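Local coordinates for protein monomethylamine methyltransferase MtmB1 (Methanosarcina barkeri, PDB 1NTH) that transfers the methyl group of monomethylamine to the corrinoid cofactor of its partner protein MtmC, a step in methanogenesis from methylamine, at residues T23-D26 with W27-K31; G395-I398 with S399-N402; A421-T424 with F425-Y429. All coordinates share one frame; numbering follows the deposited sequence. Where two conformers were deposited one is given.

Contact 1 (T23-D26 with W27-K31); sequences TQDD and WDLMK
Asp28 OD2, lying against CG of Gln24 one helical turn earlier, takes a hydrogen bond from each of two waters that lead back to the side chains of Gln24 and Asp25. The setting is the start of helix 24-42, opened by a capping box. One water stands 2.7 Å from Asp28 OD2 and also donates to Asp25 OD1, so a single water is shared by two carboxylates and probably eases the repulsion between them. The second donates to Asp28 OD2 at 2.8 Å and, more weakly, to Gln24 OE1. Gln24 keeps its CG anti to the backbone N (chi1 -165°), which brings that carbon to 3.2 Å from Asp28 OD2; the amide and carboxylate planes are turned 61° apart. The other oxygen, Asp28 OD1, forms a salt bridge with Lys237, which also binds Gln24 OE1, and it lies at the edge of the Trp27 ring, in its plane. With an alanine in place of Asp28, Lys237 would probably lose its charged mate on this helix and both waters the acceptor that holds them between the side chains. Trp27 NE1 donates to the carbonyl of Glu235.

In the capping box, Thr23 OG1 receives Asp26 N at 3.0 Å, while the return bond from Thr23 N to Asp26 OD2 is weak. The backbone then runs through an ordinary helical bond, Asp28 N to Gln24 O at 2.8 Å, before widening into a pi-type turn, where Lys31 N reaches Asp26 O at 2.9 Å. Within that turn Met30 lies alongside Asp26, pointing the same way, and a bend at chi3 (77°) carries its CE back to 4.2 Å from Asp26 CB.

Contact 2 (G395-I398 with S399-N402); sequences GVEI and SEVN
Val396 and Val401 supply the apolar part of this contact: CG1 of Val396 lies 3.8 Å from CG2 of Val401. The two residues stand just before the N-cap, Glu397, and at the fourth position of the helix that follows, the pairing known as a hydrophobic staple. Val396 CG1 is anti to its own nitrogen (chi1 178°), and this swings it over the first turn, where it also meets Glu400 CB at 4.0 Å. The two valine side chains meet at a slant, while Val396 and Glu400 cross at about a right angle.

Backbone bonds start the helix. Val401 N donates to Glu397 O at 3.0 Å, in the carbonyl plane, and Asn402 N follows to Ile398 O, also at 3.0 Å. CG2 of Val401 rests against the first of these acceptors, 3.3 Å from Glu397 O, so the staple packs on the very carbonyl that the helix uses.

The charged side chains are less certain. In one deposited conformer of each, the carboxylates of Glu397 and Glu400 come close, but both residues have a second conformer, and the approach of like charges is doubtful.

Polar and apolar groups mix at Asn402, whose ND2 lies 3.6 Å from Ile398 CG2 while its OD1 accepts from the backbone nitrogens of Phe51 and Ile52. That bond pair ties helix 398-410 to the loop beyond helix 24-42. Toward helix 343-359, Val401 and Ile398 both pack on Ala358, with Val401 also touching Ile354.

Contact 3 (A421-T424 with F425-Y429); sequences AGKT and FQECY
Thr424 N donates to Glu427 OE1 at 3.0 Å, a nearly straight bond (170°) that uses the anti lone pair of the carboxylate oxygen. In the other direction, Glu427 N reaches Thr424 OG1 weakly at 3.4 Å, and the two bonds together make a capping box at the mouth of the short helix 425-428. Thr424 OG1 can face this way because it sits between the backbone N and the carbonyl carbon (chi1 60°), which also brings it to 3.1 Å from Glu427 CG.

The carbonyl of Thr424 is held twice. Cys428 N approaches it almost head-on at 3.1 Å, whereas Glu427 N, at 2.9 Å, stands well above the carbonyl plane, 63° out of it.

Next come the groups that flank the box. Lys423 crosses Glu427 at about a right angle, its CB 3.5 Å from Glu427 OE1, so it is the aliphatic base of the lysine that lies against the carboxylate; its NZ goes to Glu439 in a salt bridge. Further out, the loop is tied by Lys377 NZ, which donates to the carbonyls of Ala421 and Gly422, and by a backbone bond of Lys423 to Pro340, and the first helical residue, Phe425, by one to Asp376. The Phe425 side chain packs on Pro142, Val143 and Ser146 of helix 140-148.

Chemically, the N-H of Thr424 at this helix start would probably favour the negative charge of Glu427, though one turn of helix can add little, while one threonine serves as donor through its nitrogen and as acceptor through its carbonyl and, weakly, its hydroxyl oxygen.

In the fold
From the N terminus, contact 1 leads the chain from strand 20-21 into helix 24-42 and ties that helix, through Lys237 and Glu235, to the segment around strand 237-238. Much later, contact 2 turns the chain between helix 380-393 and helix 398-410, next to helix 343-359. Contact 3 ends the loop after helix 398-410 and starts the short helix 425-428, which leads into strand 429-430 beside helix 140-148. Each closes only the first turn or two of a helix; the three lie in series, none nested or crossing, and mark separate places on the periphery of this TIM barrel protein. Centres of contacts 1 and 2 are about 40 Å apart, those of 2 and 3 about 34 Å.

Contact 1 (T23-D26 with W27-K31)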
loop_
_atom_site.group_PDB
_atom_site.type_symbol
_atom_site.label_atom_id
_atom_site.label_comp_id
_atom_site.label_asym_id
_atom_site.label_seq_id
_atom_site.Cartn_x
_atom_site.Cartn_y
_atom_site.Cartn_z
ATOM N N THR A 23 -31.944 -16.974 -35.212
ATOM C CA THR A 23 -31.960 -15.558 -35.571
ATOM C C THR A 23 -32.472 -14.791 -34.360
ATOM O O THR A 23 -33.141 -15.364 -33.500
ATOM C CB THR A 23 -32.890 -15.264 -36.770
ATOM O OG1 THR A 23 -34.255 -15.443 -36.375
ATOM C CG2 THR A 23 -32.572 -16.194 -37.932
ATOM N N GLN A 24 -32.167 -13.501 -34.286
ATOM C CA GLN A 24 -32.615 -12.715 -33.148
ATOM C C GLN A 24 -34.135 -12.580 -33.145
ATOM O O GLN A 24 -34.749 -12.459 -32.085
ATOM C CB GLN A 24 -31.946 -11.335 -33.136
ATOM C CG GLN A 24 -32.103 -10.617 -31.797
ATOM C CD GLN A 24 -31.088 -9.505 -31.580
ATOM O OE1 GLN A 24 -31.092 -8.845 -30.540
ATOM N NE2 GLN A 24 -30.213 -9.296 -32.558
ATOM N N ASP A 25 -34.745 -12.609 -34.325
ATOM C CA ASP A 25 -36.200 -12.519 -34.406
ATOM C C ASP A 25 -36.827 -13.802 -33.879
ATOM O O ASP A 25 -37.883 -13.766 -33.241
ATOM C CB ASP A 25 -36.652 -12.271 -35.849
ATOM C CG ASP A 25 -36.679 -10.797 -36.208
ATOM O OD1 ASP A 25 -36.274 -9.971 -35.365
ATOM O OD2 ASP A 25 -37.108 -10.463 -37.335
ATOM N N ASP A 26 -36.188 -14.940 -34.147
ATOM C CA ASP A 26 -36.711 -16.213 -33.657
ATOM C C ASP A 26 -36.697 -16.187 -32.136
ATOM O O ASP A 26 -37.557 -16.776 -31.484
ATOM C CB ASP A 26 -35.861 -17.397 -34.129
ATOM C CG ASP A 26 -36.046 -17.708 -35.606
ATOM O OD1 ASP A 26 -37.173 -17.555 -36.124
ATOM O OD2 ASP A 26 -35.054 -18.128 -36.242
ATOM N N TRP A 27 -35.708 -15.500 -31.576
ATOM C CA TRP A 27 -35.583 -15.408 -30.129
ATOM C C TRP A 27 -36.582 -14.423 -29.535
ATOM O O TRP A 27 -37.356 -14.780 -28.644
ATOM C CB TRP A 27 -34.153 -14.994 -29.755
ATOM C CG TRP A 27 -33.868 -15.040 -28.275
ATOM C CD1 TRP A 27 -33.805 -13.980 -27.413
ATOM C CD2 TRP A 27 -33.587 -16.209 -27.497
ATOM N NE1 TRP A 27 -33.496 -14.421 -26.144
ATOM C CE2 TRP A 27 -33.357 -15.782 -26.169
ATOM C CE3 TRP A 27 -33.505 -17.577 -27.792
ATOM C CZ2 TRP A 27 -33.050 -16.677 -25.136
ATOM C CZ3 TRP A 27 -33.200 -18.469 -26.765
ATOM C CH2 TRP A 27 -32.975 -18.011 -25.452
ATOM N N ASP A 28 -36.577 -13.194 -30.046
ATOM C CA ASP A 28 -37.451 -12.136 -29.545
ATOM C C ASP A 28 -38.935 -12.279 -29.839
ATOM O O ASP A 28 -39.770 -11.940 -29.003
ATOM C CB ASP A 28 -37.032 -10.774 -30.097
ATOM C CG ASP A 28 -35.583 -10.448 -29.829
ATOM O OD1 ASP A 28 -35.045 -10.916 -28.803
ATOM O OD2 ASP A 28 -34.994 -9.707 -30.643
ATOM N N LEU A 29 -39.255 -12.758 -31.034
ATOM C CA LEU A 29 -40.644 -12.873 -31.456
ATOM C C LEU A 29 -41.268 -14.256 -31.328
ATOM O O LEU A 29 -42.444 -14.436 -31.657
ATOM C CB LEU A 29 -40.764 -12.393 -32.905
ATOM C CG LEU A 29 -40.085 -11.052 -33.212
ATOM C CD1 LEU A 29 -40.273 -10.714 -34.685
ATOM C CD2 LEU A 29 -40.664 -9.957 -32.327
ATOM N N MET A 30 -40.499 -15.228 -30.847
ATOM C CA MET A 30 -41.019 -16.578 -30.706
ATOM C C MET A 30 -40.600 -17.317 -29.436
ATOM O O MET A 30 -41.421 -17.549 -28.556
ATOM C CB MET A 30 -40.637 -17.409 -31.938
ATOM C CG MET A 30 -41.075 -18.864 -31.875
ATOM S SD MET A 30 -40.741 -19.759 -33.411
ATOM C CE MET A 30 -38.967 -20.039 -33.255
ATOM N N LYS A 31 -39.326 -17.680 -29.331
ATOM C CA LYS A 31 -38.862 -18.432 -28.173
ATOM C C LYS A 31 -39.170 -17.803 -26.814
ATOM O O LYS A 31 -39.744 -18.456 -25.942
ATOM C CB LYS A 31 -37.363 -18.719 -28.303
ATOM C CG LYS A 31 -37.041 -19.665 -29.458
ATOM C CD LYS A 31 -35.559 -19.973 -29.550
ATOM C CE LYS A 31 -35.257 -20.879 -30.735
ATOM N NZ LYS A 31 -35.944 -22.192 -30.618
HETATM O O HOH W 1 -33.954 -7.119 -30.320
HETATM O O HOH W 2 -35.975 -8.902 -32.993
#

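Contact 2 (G395-I398 with S399-N402)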
loop_
_atom_site.group_PDB
_atom_site.type_symbol
_atom_site.label_atom_id
_atom_site.label_comp_id
_atom_site.label_asym_id
_atom_site.label_seq_id
_atom_site.Cartn_x
_atom_site.Cartn_y
_atom_site.Cartn_z
ATOM N N GLY A 395 -40.124 -1.515 7.696
ATOM C CA GLY A 395 -40.890 -2.028 8.817
ATOM C C GLY A 395 -42.402 -1.923 8.723
ATOM O O GLY A 395 -43.111 -2.510 9.543
ATOM N N VAL A 396 -42.909 -1.185 7.743
ATOM C CA VAL A 396 -44.354 -1.034 7.594
ATOM C C VAL A 396 -44.994 -2.327 7.087
ATOM O O VAL A 396 -44.431 -3.021 6.240
ATOM C CB VAL A 396 -44.697 0.123 6.625
ATOM C CG1 VAL A 396 -46.208 0.233 6.449
ATOM C CG2 VAL A 396 -44.139 1.432 7.167
ATOM N N GLU A 397 -46.168 -2.650 7.623
ATOM C CA GLU A 397 -46.898 -3.848 7.222
ATOM C C GLU A 397 -47.153 -3.822 5.720
ATOM O O GLU A 397 -47.557 -2.799 5.170
ATOM C CB GLU A 397 -48.232 -3.924 7.971
ATOM C CG GLU A 397 -48.101 -4.275 9.446
ATOM C CD GLU A 397 -49.421 -4.195 10.186
ATOM O OE1 GLU A 397 -50.454 -4.601 9.606
ATOM O OE2 GLU A 397 -49.427 -3.737 11.351
ATOM N N ILE A 398 -46.926 -4.953 5.062
ATOM C CA ILE A 398 -47.112 -5.045 3.620
ATOM C C ILE A 398 -48.528 -4.703 3.155
ATOM O O ILE A 398 -48.704 -4.077 2.109
ATOM C CB ILE A 398 -46.724 -6.450 3.111
ATOM C CG1 ILE A 398 -45.242 -6.707 3.402
ATOM C CG2 ILE A 398 -47.007 -6.572 1.617
ATOM C CD1 ILE A 398 -44.298 -5.635 2.858
ATOM N N SER A 399 -49.536 -5.108 3.921
ATOM C CA SER A 399 -50.913 -4.810 3.540
ATOM C C SER A 399 -51.095 -3.298 3.446
ATOM O O SER A 399 -51.750 -2.795 2.533
ATOM C CB SER A 399 -51.896 -5.392 4.563
ATOM O OG SER A 399 -51.724 -4.792 5.835
ATOM N N GLU A 400 -50.505 -2.576 4.392
ATOM C CA GLU A 400 -50.595 -1.121 4.410
ATOM C C GLU A 400 -49.818 -0.503 3.251
ATOM O O GLU A 400 -50.239 0.497 2.670
ATOM C CB GLU A 400 -50.076 -0.577 5.743
ATOM C CG GLU A 400 -51.047 -0.768 6.899
ATOM C CD GLU A 400 -50.443 -0.404 8.241
ATOM O OE1 GLU A 400 -49.809 0.669 8.341
ATOM O OE2 GLU A 400 -50.610 -1.190 9.199
ATOM N N VAL A 401 -48.680 -1.103 2.917
ATOM C CA VAL A 401 -47.860 -0.606 1.821
ATOM C C VAL A 401 -48.618 -0.703 0.499
ATOM O O VAL A 401 -48.625 0.244 -0.289
ATOM C CB VAL A 401 -46.538 -1.400 1.708
ATOM C CG1 VAL A 401 -45.780 -0.980 0.455
ATOM C CG2 VAL A 401 -45.684 -1.156 2.947
ATOM N N ASN A 402 -49.259 -1.843 0.257
ATOM C CA ASN A 402 -50.013 -2.023 -0.979
ATOM C C ASN A 402 -51.123 -0.986 -1.118
ATOM O O ASN A 402 -51.408 -0.516 -2.221
ATOM C CB ASN A 402 -50.594 -3.439 -1.056
ATOM C CG ASN A 402 -49.583 -4.453 -1.559
ATOM O OD1 ASN A 402 -48.941 -4.243 -2.589
ATOM N ND2 ASN A 402 -49.443 -5.560 -0.841
#

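Contact 3 (A421-T424 with F425-Y429)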
loop_
_atom_site.group_PDB
_atom_site.type_symbol
_atom_site.label_atom_id
_atom_site.label_comp_id
_atom_site.label_asym_id
_atom_site.label_seq_id
_atom_site.Cartn_x
_atom_site.Cartn_y
_atom_site.Cartn_z
ATOM N N ALA A 421 -41.261 18.764 -17.538
ATOM C CA ALA A 421 -39.856 18.641 -17.926
ATOM C C ALA A 421 -38.879 18.905 -16.789
ATOM O O ALA A 421 -37.774 18.364 -16.772
ATOM C CB ALA A 421 -39.558 19.581 -19.090
ATOM N N GLY A 422 -39.277 19.748 -15.845
ATOM C CA GLY A 422 -38.403 20.043 -14.726
ATOM C C GLY A 422 -37.253 20.962 -15.086
ATOM O O GLY A 422 -37.217 21.540 -16.173
ATOM N N LYS A 423 -36.296 21.077 -14.171
ATOM C CA LYS A 423 -35.150 21.951 -14.373
ATOM C C LYS A 423 -33.810 21.241 -14.289
ATOM O O LYS A 423 -33.711 20.127 -13.775
ATOM C CB LYS A 423 -35.181 23.075 -13.335
ATOM C CG LYS A 423 -36.422 23.949 -13.414
ATOM C CD LYS A 423 -36.353 25.093 -12.424
ATOM C CE LYS A 423 -37.541 26.032 -12.585
ATOM N NZ LYS A 423 -37.428 27.212 -11.686
ATOM N N THR A 424 -32.778 21.899 -14.806
ATOM C CA THR A 424 -31.430 21.351 -14.764
ATOM C C THR A 424 -30.844 21.695 -13.404
ATOM O O THR A 424 -31.394 22.516 -12.666
ATOM C CB THR A 424 -30.516 21.980 -15.832
ATOM O OG1 THR A 424 -30.437 23.394 -15.618
ATOM C CG2 THR A 424 -31.046 21.700 -17.230
ATOM N N PHE A 425 -29.724 21.059 -13.082
ATOM C CA PHE A 425 -29.025 21.291 -11.828
ATOM C C PHE A 425 -28.738 22.784 -11.661
ATOM O O PHE A 425 -28.940 23.354 -10.588
ATOM C CB PHE A 425 -27.707 20.504 -11.840
ATOM C CG PHE A 425 -26.783 20.826 -10.696
ATOM C CD1 PHE A 425 -27.080 20.415 -9.403
ATOM C CD2 PHE A 425 -25.598 21.523 -10.923
ATOM C CE1 PHE A 425 -26.204 20.688 -8.348
ATOM C CE2 PHE A 425 -24.718 21.801 -9.877
ATOM C CZ PHE A 425 -25.024 21.382 -8.587
ATOM N N GLN A 426 -28.271 23.410 -12.736
ATOM C CA GLN A 426 -27.927 24.826 -12.714
ATOM C C GLN A 426 -29.118 25.735 -12.420
ATOM O O GLN A 426 -28.944 26.843 -11.914
ATOM C CB GLN A 426 -27.302 25.248 -14.050
ATOM C CG GLN A 426 -25.958 24.604 -14.390
ATOM C CD GLN A 426 -26.082 23.306 -15.178
ATOM O OE1 GLN A 426 -25.187 22.951 -15.949
ATOM N NE2 GLN A 426 -27.180 22.589 -14.981
ATOM N N GLU A 427 -30.320 25.262 -12.729
ATOM C CA GLU A 427 -31.527 26.054 -12.517
ATOM C C GLU A 427 -32.173 25.905 -11.142
ATOM O O GLU A 427 -32.769 26.857 -10.639
ATOM C CB GLU A 427 -32.563 25.724 -13.598
ATOM C CG GLU A 427 -32.076 25.964 -15.019
ATOM C CD GLU A 427 -33.114 25.602 -16.071
ATOM O OE1 GLU A 427 -33.571 24.439 -16.097
ATOM O OE2 GLU A 427 -33.470 26.487 -16.877
ATOM N N CYS A 428 -32.070 24.728 -10.529
ATOM C CA CYS A 428 -32.692 24.535 -9.221
ATOM C C CYS A 428 -31.710 24.420 -8.058
ATOM O O CYS A 428 -32.099 24.096 -6.935
ATOM C CB CYS A 428 -33.630 23.326 -9.249
ATOM S SG CYS A 428 -32.859 21.764 -9.691
ATOM N N TYR A 429 -30.440 24.689 -8.337
ATOM C CA TYR A 429 -29.392 24.668 -7.320
ATOM C C TYR A 429 -28.517 25.898 -7.496
ATOM O O TYR A 429 -28.420 26.452 -8.593
ATOM C CB TYR A 429 -28.471 23.448 -7.471
ATOM C CG TYR A 429 -28.797 22.257 -6.600
ATOM C CD1 TYR A 429 -29.945 21.501 -6.823
ATOM C CD2 TYR A 429 -27.937 21.867 -5.570
ATOM C CE1 TYR A 429 -30.231 20.381 -6.051
ATOM C CE2 TYR A 429 -28.214 20.747 -4.787
ATOM C CZ TYR A 429 -29.362 20.009 -5.036
ATOM O OH TYR A 429 -29.642 18.889 -4.288
#